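Response regulator aspartate phosphatase H (Bacillus subtilis, PDB 3Q15) dephosphorylates the sporulation phosphotransferase Spo0F and also acts on the response regulator ComA, keeping competence and sporulation apart in time. Local coordinates at residues E353-A356 / A357-K361; E367-L370 / K371-L375; V345-S349 / C350-Q354; K279-Q282 / F283-E286. All coordinates share one frame; numbering follows the deposited sequence.

Contact 1 of 4, residues E353-A356 / A357-K361; sequences EQAA and AFYRK
Two successive turns near the start of helix 352-372, part of the predicted sixth TPR repeat, meet here through alpha-helical i to i+4 bonding, with Ala355 and Ala356 lying one turn before Tyr359 and Arg360. The backbone bonds are regular: Ala357 N reaches Glu353 O at 3.1 Å, and Tyr359 N reaches Ala355 O at 2.9 Å. The methyl CB of Ala355 lies 4.4 Å from CE2 of Tyr359, whose hydroxyl continues to Glu347 of the preceding helix. Phe358 projects from the helix with CG anti to its own carbonyl carbon (chi1 -75°), which brings CD1 to 3.1 Å from Gln354 O; the side chain packs on Ala342 of helix 332-348 and on Ile319 and Leu323 of helix 316-328. On the subunit-facing side, Tyr359 also meets Tyr359 of the second subunit, their planes at about 45°. Arg360 folds back over Ala356, its chain bent at chi3 (-57°), so that NH1 comes within 4.0 Å of Ala356 CB. The same NH1 forms a salt bridge with Glu347 of the second subunit, making this helix surface part of the contact with that subunit. A water at the edge of the guanidinium, in its plane, accepts from Arg360 NH1 at 3.0 Å and donates to Glu353 O at 2.8 Å.

Contact 2 of 4, residues E367-L370 / K371-L375; sequences EDIL and KGECL
This is a local contact at the C-terminal end of helix 352-372, where the last turns give way to the C-terminal tail and the side chain of Glu373 reaches back over Ile369 and Leu370. Regular i to i+4 bonds include Lys371 N to Glu367 O (3.0 Å) and Gly372 N to Asp368 O (3.2 Å). Glu373 N also bonds to Leu370 O, three residues back, at 3.0 Å, from above the carbonyl plane. Glu373 sets CG anti to its carbonyl carbon (chi1 -59°) and is extended beyond it, which carries CG to 3.1 Å from Ile369 O. Its carboxylate lies against two aliphatic branches, OE1 3.5 Å from Ile369 CG2 and OE2 3.9 Å from Leu370 CD2. Lys371 lays its CG 3.2 Å from Glu367 O before its extended chain leads away from the helix. Phe195 of the second subunit packs on Lys371, Glu373 and Cys374. Although buried among these apolar groups, the Glu373 carboxylate has polar partners for both oxygens: OE2 bonds to a glycerol, probably from the crystallisation liquor, and OE1 forms a salt bridge with Lys155, whose positive charge would probably favour the ionised carboxylate.

Contact 3 of 4, residues V345-S349 / C350-Q354; sequences VFESS and CHFEQ
Helix 332-348 ends with a 6 to 1 bond from His351 N to Phe346 O (2.9 Å) enclosing a shorter one from Cys350 N to Glu347 O (2.8 Å), while Cys350 takes up a positive phi of 61°. Phe346 O is gripped by three donors, the other two being Ser349 N and Ser349 OG. The bond from Ser349 OG depends on the hydroxyl lying between its own backbone N and carbonyl carbon (chi1 72°), a position that turns OG back toward the helix. The imidazole of His351 turns its edge to Ser349: ND1 donates to Ser349 O at 2.8 Å, with the acceptor in the ring plane but the nitrogen well above the plane of the carbonyl. The two nested backbone bonds form a Schellman motif with Cys350 as its C-prime residue, and His351 then occupies the N-cap position of helix 352-372, completing the tight connection between the two antiparallel helices of the predicted sixth TPR repeat. Beyond the turn, Gln354 sets its CB over one face of the Phe346 ring, a CH-pi contact 3.7 Å from the centroid and 18° off the normal. On another side of the turn, Glu347, whose carboxylate goes to Tyr359, brings CG to 4.1 Å from Phe352 CD1, the two side chains crossing at about a right angle.

Contact 4 of 4, residues K279-Q282 / F283-E286; sequences KAFQ and FIEE
Lys279 and Phe283 meet one turn apart on helix 277-290, in the predicted fifth TPR repeat, where CG of the lysine lies 4.0 Å from CE2 of the ring. Four backbone N-H groups of the segment 283-286 find acceptors one turn earlier. Ala280 O takes two of them: Ile284 N at 2.9 Å, and Phe283 N through a weak, strongly bent bond. Glu285 N donates to Phe281 O almost straight, at 170°, and Glu286 N to Gln282 O at 3.1 Å. Among the side chains, Glu286 OE1 is satisfied by a salt bridge to Arg253 on helix 238-255, while its backbone O accepts from His290 ND1. The Gln282 chain, CG anti to the backbone N (chi1 163°) and extended, runs alongside Phe283 and sets OE1 over one face of the ring, 3.4 Å from CZ. Phe281 and Ile284 point the same way, their CD1 atoms 3.7 Å apart, and Ile284 packs on Phe303, Leu306 and Gln307 of helix 299-310. Three of the four main-chain donors thus have good helical bonds and Phe283 N a weak one, while the charged pairing runs between helices, so that Glu286 ties this helix to the preceding repeat through Arg253.

Along the chain the order is contact 4, contact 3, contact 1, contact 2, all within the C-terminal TPR domain and its tail. Contacts 3 and 1 share Glu353 and Gln354, their centres about 9 Å apart; they cover the turn between helices 332-348 and 352-372 and the start of the latter. Contact 2 lies at the far end of that same helix, its centre about 22 Å from that of contact 1. Contact 4, on helix 277-290 in the preceding predicted repeat, is about 24 Å from contact 3 between centres and touches none of the others. Contacts 1, 2 and 3 all meet the second subunit, so the last helix meets it near both its ends, whereas contact 4 packs within its own chain.

Contact 1 of 4, residues E353-A356 / A357-K361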
loop_
_atom_site.group_PDB
_atom_site.type_symbol
_atom_site.label_atom_id
_atom_site.label_comp_id
_atom_site.label_asym_id
_atom_site.label_seq_id
_atom_site.Cartn_x
_atom_site.Cartn_y
_atom_site.Cartn_z
ATOM N N GLU A 353 33.812 1.057 -24.337
ATOM C CA GLU A 353 34.087 -0.169 -23.594
ATOM C C GLU A 353 33.997 0.119 -22.102
ATOM O O GLU A 353 33.342 -0.610 -21.356
ATOM C CB GLU A 353 35.462 -0.742 -23.944
ATOM C CG GLU A 353 35.774 -2.055 -23.236
ATOM C CD GLU A 353 37.020 -2.749 -23.778
ATOM O OE1 GLU A 353 37.734 -2.156 -24.620
ATOM O OE2 GLU A 353 37.280 -3.897 -23.358
ATOM N N GLN A 354 34.662 1.187 -21.674
ATOM C CA GLN A 354 34.570 1.640 -20.294
ATOM C C GLN A 354 33.119 1.968 -19.945
ATOM O O GLN A 354 32.629 1.607 -18.879
ATOM C CB GLN A 354 35.464 2.861 -20.063
ATOM C CG GLN A 354 36.961 2.571 -20.130
ATOM C CD GLN A 354 37.552 2.780 -21.517
ATOM O OE1 GLN A 354 36.899 2.531 -22.533
ATOM N NE2 GLN A 354 38.796 3.245 -21.563
ATOM N N ALA A 355 32.438 2.649 -20.861
ATOM C CA ALA A 355 31.044 3.015 -20.666
ATOM C C ALA A 355 30.187 1.782 -20.408
ATOM O O ALA A 355 29.486 1.708 -19.403
ATOM C CB ALA A 355 30.523 3.784 -21.864
ATOM N N ALA A 356 30.245 0.820 -21.321
ATOM C CA ALA A 356 29.471 -0.410 -21.189
ATOM C C ALA A 356 29.714 -1.078 -19.837
ATOM O O ALA A 356 28.778 -1.556 -19.194
ATOM C CB ALA A 356 29.794 -1.369 -22.328
ATOM N N ALA A 357 30.972 -1.105 -19.407
ATOM C CA ALA A 357 31.317 -1.680 -18.110
ATOM C C ALA A 357 30.535 -1.025 -16.970
ATOM O O ALA A 357 30.028 -1.708 -16.079
ATOM C CB ALA A 357 32.816 -1.576 -17.860
ATOM N N PHE A 358 30.438 0.300 -17.002
ATOM C CA PHE A 358 29.720 1.019 -15.958
ATOM C C PHE A 358 28.214 0.849 -16.079
ATOM O O PHE A 358 27.519 0.782 -15.071
ATOM C CB PHE A 358 30.126 2.493 -15.921
ATOM C CG PHE A 358 31.472 2.721 -15.303
ATOM C CD1 PHE A 358 32.584 2.931 -16.093
ATOM C CD2 PHE A 358 31.628 2.687 -13.928
ATOM C CE1 PHE A 358 33.825 3.123 -15.523
ATOM C CE2 PHE A 358 32.867 2.879 -13.353
ATOM C CZ PHE A 358 33.967 3.096 -14.151
ATOM N N TYR A 359 27.714 0.762 -17.306
ATOM C CA TYR A 359 26.296 0.497 -17.521
ATOM C C TYR A 359 25.897 -0.842 -16.895
ATOM O O TYR A 359 24.810 -0.974 -16.335
ATOM C CB TYR A 359 25.959 0.504 -19.016
ATOM C CG TYR A 359 25.789 1.884 -19.621
ATOM C CD1 TYR A 359 25.083 2.871 -18.952
ATOM C CD2 TYR A 359 26.336 2.194 -20.861
ATOM C CE1 TYR A 359 24.921 4.125 -19.497
ATOM C CE2 TYR A 359 26.180 3.454 -21.416
ATOM C CZ TYR A 359 25.472 4.413 -20.728
ATOM O OH TYR A 359 25.310 5.669 -21.269
ATOM N N ARG A 360 26.780 -1.833 -16.987
ATOM C CA ARG A 360 26.520 -3.131 -16.371
ATOM C C ARG A 360 26.496 -3.029 -14.845
ATOM O O ARG A 360 25.719 -3.714 -14.180
ATOM C CB ARG A 360 27.547 -4.178 -16.820
ATOM C CG ARG A 360 27.445 -4.582 -18.289
ATOM C CD ARG A 360 28.233 -5.870 -18.601
ATOM N NE ARG A 360 29.647 -5.776 -18.242
ATOM C CZ ARG A 360 30.584 -5.234 -19.017
ATOM N NH1 ARG A 360 30.259 -4.737 -20.201
ATOM N NH2 ARG A 360 31.847 -5.186 -18.609
ATOM N N LYS A 361 27.358 -2.178 -14.298
ATOM C CA LYS A 361 27.380 -1.933 -12.864
ATOM C C LYS A 361 26.084 -1.248 -12.435
ATOM O O LYS A 361 25.571 -1.485 -11.339
ATOM C CB LYS A 361 28.578 -1.065 -12.474
ATOM C CG LYS A 361 29.939 -1.654 -12.819
ATOM C CD LYS A 361 31.063 -0.784 -12.273
ATOM C CE LYS A 361 32.401 -1.130 -12.910
ATOM N NZ LYS A 361 32.789 -2.551 -12.680
HETATM O O HOH W 1 32.717 -3.332 -21.135
#

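Contact 2 of 4, residues E367-L370 / K371-L375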
loop_
_atom_site.group_PDB
_atom_site.type_symbol
_atom_site.label_atom_id
_atom_site.label_comp_id
_atom_site.label_asym_id
_atom_site.label_seq_id
_atom_site.Cartn_x
_atom_site.Cartn_y
_atom_site.Cartn_z
ATOM N N GLU A 367 19.337 -4.161 -9.506
ATOM C CA GLU A 367 18.822 -5.449 -9.063
ATOM C C GLU A 367 19.193 -5.746 -7.611
ATOM O O GLU A 367 18.416 -6.359 -6.889
ATOM C CB GLU A 367 19.272 -6.584 -9.991
ATOM C CG GLU A 367 18.581 -6.556 -11.348
ATOM C CD GLU A 367 18.571 -7.906 -12.044
ATOM O OE1 GLU A 367 18.291 -7.935 -13.263
ATOM O OE2 GLU A 367 18.828 -8.934 -11.375
ATOM N N ASP A 368 20.376 -5.306 -7.190
ATOM C CA ASP A 368 20.817 -5.514 -5.816
ATOM C C ASP A 368 19.973 -4.704 -4.838
ATOM O O ASP A 368 19.706 -5.145 -3.719
ATOM C CB ASP A 368 22.300 -5.172 -5.657
ATOM C CG ASP A 368 23.208 -6.179 -6.342
ATOM O OD1 ASP A 368 22.796 -7.349 -6.498
ATOM O OD2 ASP A 368 24.338 -5.800 -6.721
ATOM N N ILE A 369 19.542 -3.525 -5.269
ATOM C CA ILE A 369 18.652 -2.704 -4.459
ATOM C C ILE A 369 17.316 -3.411 -4.267
ATOM O O ILE A 369 16.846 -3.580 -3.140
ATOM C CB ILE A 369 18.425 -1.321 -5.106
ATOM C CG1 ILE A 369 19.732 -0.530 -5.135
ATOM C CG2 ILE A 369 17.356 -0.532 -4.348
ATOM C CD1 ILE A 369 19.594 0.847 -5.752
ATOM N N LEU A 370 16.713 -3.832 -5.373
ATOM C CA LEU A 370 15.441 -4.545 -5.329
ATOM C C LEU A 370 15.494 -5.778 -4.430
ATOM O O LEU A 370 14.582 -6.007 -3.642
ATOM C CB LEU A 370 15.000 -4.936 -6.739
ATOM C CG LEU A 370 14.378 -3.797 -7.552
ATOM C CD1 LEU A 370 14.176 -4.202 -9.003
ATOM C CD2 LEU A 370 13.063 -3.353 -6.920
ATOM N N LYS A 371 16.559 -6.572 -4.545
ATOM C CA LYS A 371 16.684 -7.784 -3.739
ATOM C C LYS A 371 16.739 -7.460 -2.248
ATOM O O LYS A 371 16.195 -8.190 -1.417
ATOM C CB LYS A 371 17.919 -8.600 -4.148
ATOM C CG LYS A 371 17.840 -9.210 -5.536
ATOM C CD LYS A 371 18.931 -10.249 -5.725
ATOM C CE LYS A 371 18.736 -11.047 -7.003
ATOM N NZ LYS A 371 19.775 -12.108 -7.155
ATOM N N GLY A 372 17.401 -6.361 -1.910
ATOM C CA GLY A 372 17.513 -5.952 -0.524
ATOM C C GLY A 372 16.208 -5.440 0.057
ATOM O O GLY A 372 16.091 -5.275 1.270
ATOM N N GLU A 373 15.228 -5.187 -0.808
ATOM C CA GLU A 373 13.934 -4.663 -0.376
ATOM C C GLU A 373 12.994 -5.785 0.053
ATOM O O GLU A 373 11.983 -5.537 0.703
ATOM C CB GLU A 373 13.272 -3.855 -1.501
ATOM C CG GLU A 373 14.064 -2.656 -2.004
ATOM C CD GLU A 373 13.339 -1.896 -3.120
ATOM O OE1 GLU A 373 13.989 -1.079 -3.807
ATOM O OE2 GLU A 373 12.118 -2.109 -3.309
ATOM N N CYS A 374 13.324 -7.017 -0.321
ATOM C CA CYS A 374 12.473 -8.161 -0.020
ATOM C C CYS A 374 13.260 -9.245 0.706
ATOM O O CYS A 374 13.964 -10.042 0.079
ATOM C CB CYS A 374 11.880 -8.724 -1.308
ATOM S SG CYS A 374 10.810 -10.158 -1.093
ATOM N N LEU A 375 13.139 -9.273 2.030
ATOM C CA LEU A 375 13.902 -10.217 2.836
ATOM C C LEU A 375 13.038 -11.340 3.396
ATOM O O LEU A 375 13.562 -12.326 3.907
ATOM C CB LEU A 375 14.628 -9.494 3.972
ATOM C CG LEU A 375 15.601 -8.396 3.537
ATOM C CD1 LEU A 375 16.242 -7.733 4.749
ATOM C CD2 LEU A 375 16.664 -8.956 2.600
#

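Contact 3 of 4, residues V345-S349 / C350-Q354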
loop_
_atom_site.group_PDB
_atom_site.type_symbol
_atom_site.label_atom_id
_atom_site.label_comp_id
_atom_site.label_asym_id
_atom_site.label_seq_id
_atom_site.Cartn_x
_atom_site.Cartn_y
_atom_site.Cartn_z
ATOM N N VAL A 345 30.565 10.144 -18.618
ATOM C CA VAL A 345 31.882 10.736 -18.814
ATOM C C VAL A 345 32.672 9.981 -19.883
ATOM O O VAL A 345 33.253 10.591 -20.777
ATOM C CB VAL A 345 32.689 10.784 -17.502
ATOM C CG1 VAL A 345 34.124 11.238 -17.766
ATOM C CG2 VAL A 345 32.009 11.701 -16.494
ATOM N N PHE A 346 32.690 8.655 -19.800
ATOM C CA PHE A 346 33.433 7.869 -20.783
ATOM C C PHE A 346 32.818 7.947 -22.181
ATOM O O PHE A 346 33.541 8.031 -23.176
ATOM C CB PHE A 346 33.605 6.417 -20.330
ATOM C CG PHE A 346 34.649 6.238 -19.265
ATOM C CD1 PHE A 346 35.996 6.358 -19.566
ATOM C CD2 PHE A 346 34.284 5.945 -17.960
ATOM C CE1 PHE A 346 36.958 6.193 -18.584
ATOM C CE2 PHE A 346 35.240 5.778 -16.974
ATOM C CZ PHE A 346 36.577 5.901 -17.285
ATOM N N GLU A 347 31.493 7.926 -22.259
ATOM C CA GLU A 347 30.821 8.104 -23.543
ATOM C C GLU A 347 31.245 9.406 -24.216
ATOM O O GLU A 347 31.401 9.458 -25.436
ATOM C CB GLU A 347 29.301 8.095 -23.377
ATOM C CG GLU A 347 28.666 6.719 -23.376
ATOM C CD GLU A 347 27.151 6.792 -23.406
ATOM O OE1 GLU A 347 26.501 5.743 -23.584
ATOM O OE2 GLU A 347 26.611 7.909 -23.254
ATOM N N SER A 348 31.420 10.456 -23.420
ATOM C CA SER A 348 31.733 11.776 -23.956
ATOM C C SER A 348 33.061 11.778 -24.708
ATOM O O SER A 348 33.273 12.597 -25.603
ATOM C CB SER A 348 31.748 12.830 -22.843
ATOM O OG SER A 348 32.957 12.785 -22.102
ATOM N N SER A 349 33.949 10.860 -24.338
ATOM C CA SER A 349 35.241 10.718 -25.002
ATOM C C SER A 349 35.235 9.504 -25.927
ATOM O O SER A 349 36.286 9.035 -26.362
ATOM C CB SER A 349 36.364 10.582 -23.974
ATOM O OG SER A 349 36.310 9.317 -23.337
ATOM N N CYS A 350 34.042 8.997 -26.216
ATOM C CA CYS A 350 33.881 7.849 -27.103
ATOM C C CYS A 350 34.587 6.591 -26.591
ATOM O O CYS A 350 34.899 5.686 -27.365
ATOM C CB CYS A 350 34.344 8.190 -28.525
ATOM S SG CYS A 350 33.309 9.420 -29.366
ATOM N N HIS A 351 34.834 6.541 -25.287
ATOM C CA HIS A 351 35.373 5.339 -24.660
ATOM C C HIS A 351 34.226 4.424 -24.231
ATOM O O HIS A 351 33.856 4.370 -23.055
ATOM C CB HIS A 351 36.266 5.707 -23.477
ATOM C CG HIS A 351 37.599 6.251 -23.880
ATOM N ND1 HIS A 351 37.740 7.289 -24.780
ATOM C CD2 HIS A 351 38.855 5.896 -23.521
ATOM C CE1 HIS A 351 39.022 7.550 -24.952
ATOM N NE2 HIS A 351 39.721 6.719 -24.199
ATOM N N PHE A 352 33.668 3.707 -25.203
ATOM C CA PHE A 352 32.430 2.957 -25.000
ATOM C C PHE A 352 32.616 1.636 -24.257
ATOM O O PHE A 352 31.679 1.142 -23.630
ATOM C CB PHE A 352 31.716 2.721 -26.336
ATOM C CG PHE A 352 31.395 3.984 -27.082
ATOM C CD1 PHE A 352 30.398 4.832 -26.635
ATOM C CD2 PHE A 352 32.088 4.320 -28.234
ATOM C CE1 PHE A 352 30.096 5.992 -27.313
ATOM C CE2 PHE A 352 31.790 5.481 -28.921
ATOM C CZ PHE A 352 30.792 6.318 -28.458
ATOM N N GLU A 353 33.812 1.057 -24.337
ATOM C CA GLU A 353 34.087 -0.169 -23.594
ATOM C C GLU A 353 33.997 0.119 -22.102
ATOM O O GLU A 353 33.342 -0.610 -21.356
ATOM C CB GLU A 353 35.462 -0.742 -23.944
ATOM C CG GLU A 353 35.774 -2.055 -23.236
ATOM C CD GLU A 353 37.020 -2.749 -23.778
ATOM O OE1 GLU A 353 37.734 -2.156 -24.620
ATOM O OE2 GLU A 353 37.280 -3.897 -23.358
ATOM N N GLN A 354 34.662 1.187 -21.674
ATOM C CA GLN A 354 34.570 1.640 -20.294
ATOM C C GLN A 354 33.119 1.968 -19.945
ATOM O O GLN A 354 32.629 1.607 -18.879
ATOM C CB GLN A 354 35.464 2.861 -20.063
ATOM C CG GLN A 354 36.961 2.571 -20.130
ATOM C CD GLN A 354 37.552 2.780 -21.517
ATOM O OE1 GLN A 354 36.899 2.531 -22.533
ATOM N NE2 GLN A 354 38.796 3.245 -21.563
#

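Contact 4 of 4, residues K279-Q282 / F283-E286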
loop_
_atom_site.group_PDB
_atom_site.type_symbol
_atom_site.label_atom_id
_atom_site.label_comp_id
_atom_site.label_asym_id
_atom_site.label_seq_id
_atom_site.Cartn_x
_atom_site.Cartn_y
_atom_site.Cartn_z
ATOM N N LYS A 279 35.292 25.288 -11.857
ATOM C CA LYS A 279 34.501 25.966 -10.843
ATOM C C LYS A 279 34.018 24.957 -9.809
ATOM O O LYS A 279 33.986 25.246 -8.615
ATOM C CB LYS A 279 33.311 26.682 -11.483
ATOM C CG LYS A 279 32.443 27.449 -10.499
ATOM C CD LYS A 279 31.300 28.164 -11.213
ATOM C CE LYS A 279 30.393 28.896 -10.231
ATOM N NZ LYS A 279 29.230 29.529 -10.915
ATOM N N ALA A 280 33.649 23.769 -10.276
ATOM C CA ALA A 280 33.170 22.716 -9.387
ATOM C C ALA A 280 34.241 22.284 -8.393
ATOM O O ALA A 280 33.967 22.144 -7.202
ATOM C CB ALA A 280 32.682 21.521 -10.188
ATOM N N PHE A 281 35.459 22.074 -8.884
ATOM C CA PHE A 281 36.540 21.580 -8.039
ATOM C C PHE A 281 36.744 22.467 -6.819
ATOM O O PHE A 281 37.146 21.997 -5.755
ATOM C CB PHE A 281 37.844 21.448 -8.831
ATOM C CG PHE A 281 37.914 20.208 -9.676
ATOM C CD1 PHE A 281 36.768 19.489 -9.971
ATOM C CD2 PHE A 281 39.126 19.753 -10.160
ATOM C CE1 PHE A 281 36.829 18.347 -10.742
ATOM C CE2 PHE A 281 39.192 18.609 -10.931
ATOM C CZ PHE A 281 38.042 17.906 -11.222
ATOM N N GLN A 282 36.456 23.752 -6.979
ATOM C CA GLN A 282 36.560 24.695 -5.878
ATOM C C GLN A 282 35.605 24.328 -4.746
ATOM O O GLN A 282 35.995 24.295 -3.580
ATOM C CB GLN A 282 36.264 26.113 -6.362
ATOM C CG GLN A 282 35.949 27.090 -5.244
ATOM C CD GLN A 282 35.434 28.416 -5.763
ATOM O OE1 GLN A 282 34.423 28.933 -5.282
ATOM N NE2 GLN A 282 36.129 28.978 -6.747
ATOM N N PHE A 283 34.353 24.056 -5.094
ATOM C CA PHE A 283 33.347 23.748 -4.087
ATOM C C PHE A 283 33.514 22.328 -3.557
ATOM O O PHE A 283 33.111 22.028 -2.434
ATOM C CB PHE A 283 31.930 23.976 -4.634
ATOM C CG PHE A 283 31.653 25.406 -5.025
ATOM C CD1 PHE A 283 31.581 26.400 -4.062
ATOM C CD2 PHE A 283 31.467 25.755 -6.355
ATOM C CE1 PHE A 283 31.330 27.716 -4.415
ATOM C CE2 PHE A 283 31.213 27.069 -6.715
ATOM C CZ PHE A 283 31.145 28.051 -5.743
ATOM N N ILE A 284 34.117 21.460 -4.363
ATOM C CA ILE A 284 34.432 20.108 -3.922
ATOM C C ILE A 284 35.464 20.131 -2.799
ATOM O O ILE A 284 35.275 19.503 -1.758
ATOM C CB ILE A 284 34.980 19.248 -5.069
ATOM C CG1 ILE A 284 33.908 19.040 -6.137
ATOM C CG2 ILE A 284 35.467 17.912 -4.534
ATOM C CD1 ILE A 284 34.417 18.331 -7.368
ATOM N N GLU A 285 36.558 20.854 -3.015
ATOM C CA GLU A 285 37.587 20.981 -1.991
ATOM C C GLU A 285 37.028 21.681 -0.759
ATOM O O GLU A 285 37.424 21.383 0.366
ATOM C CB GLU A 285 38.805 21.740 -2.524
ATOM C CG GLU A 285 39.606 20.984 -3.574
ATOM C CD GLU A 285 40.889 21.702 -3.958
ATOM O OE1 GLU A 285 41.793 21.048 -4.523
ATOM O OE2 GLU A 285 40.995 22.920 -3.696
ATOM N N GLU A 286 36.105 22.612 -0.977
ATOM C CA GLU A 286 35.492 23.342 0.124
ATOM C C GLU A 286 34.642 22.413 0.981
ATOM O O GLU A 286 34.668 22.493 2.207
ATOM C CB GLU A 286 34.644 24.505 -0.401
ATOM C CG GLU A 286 33.967 25.322 0.692
ATOM C CD GLU A 286 33.170 26.499 0.146
ATOM O OE1 GLU A 286 32.199 26.911 0.812
ATOM O OE2 GLU A 286 33.514 27.017 -0.939
#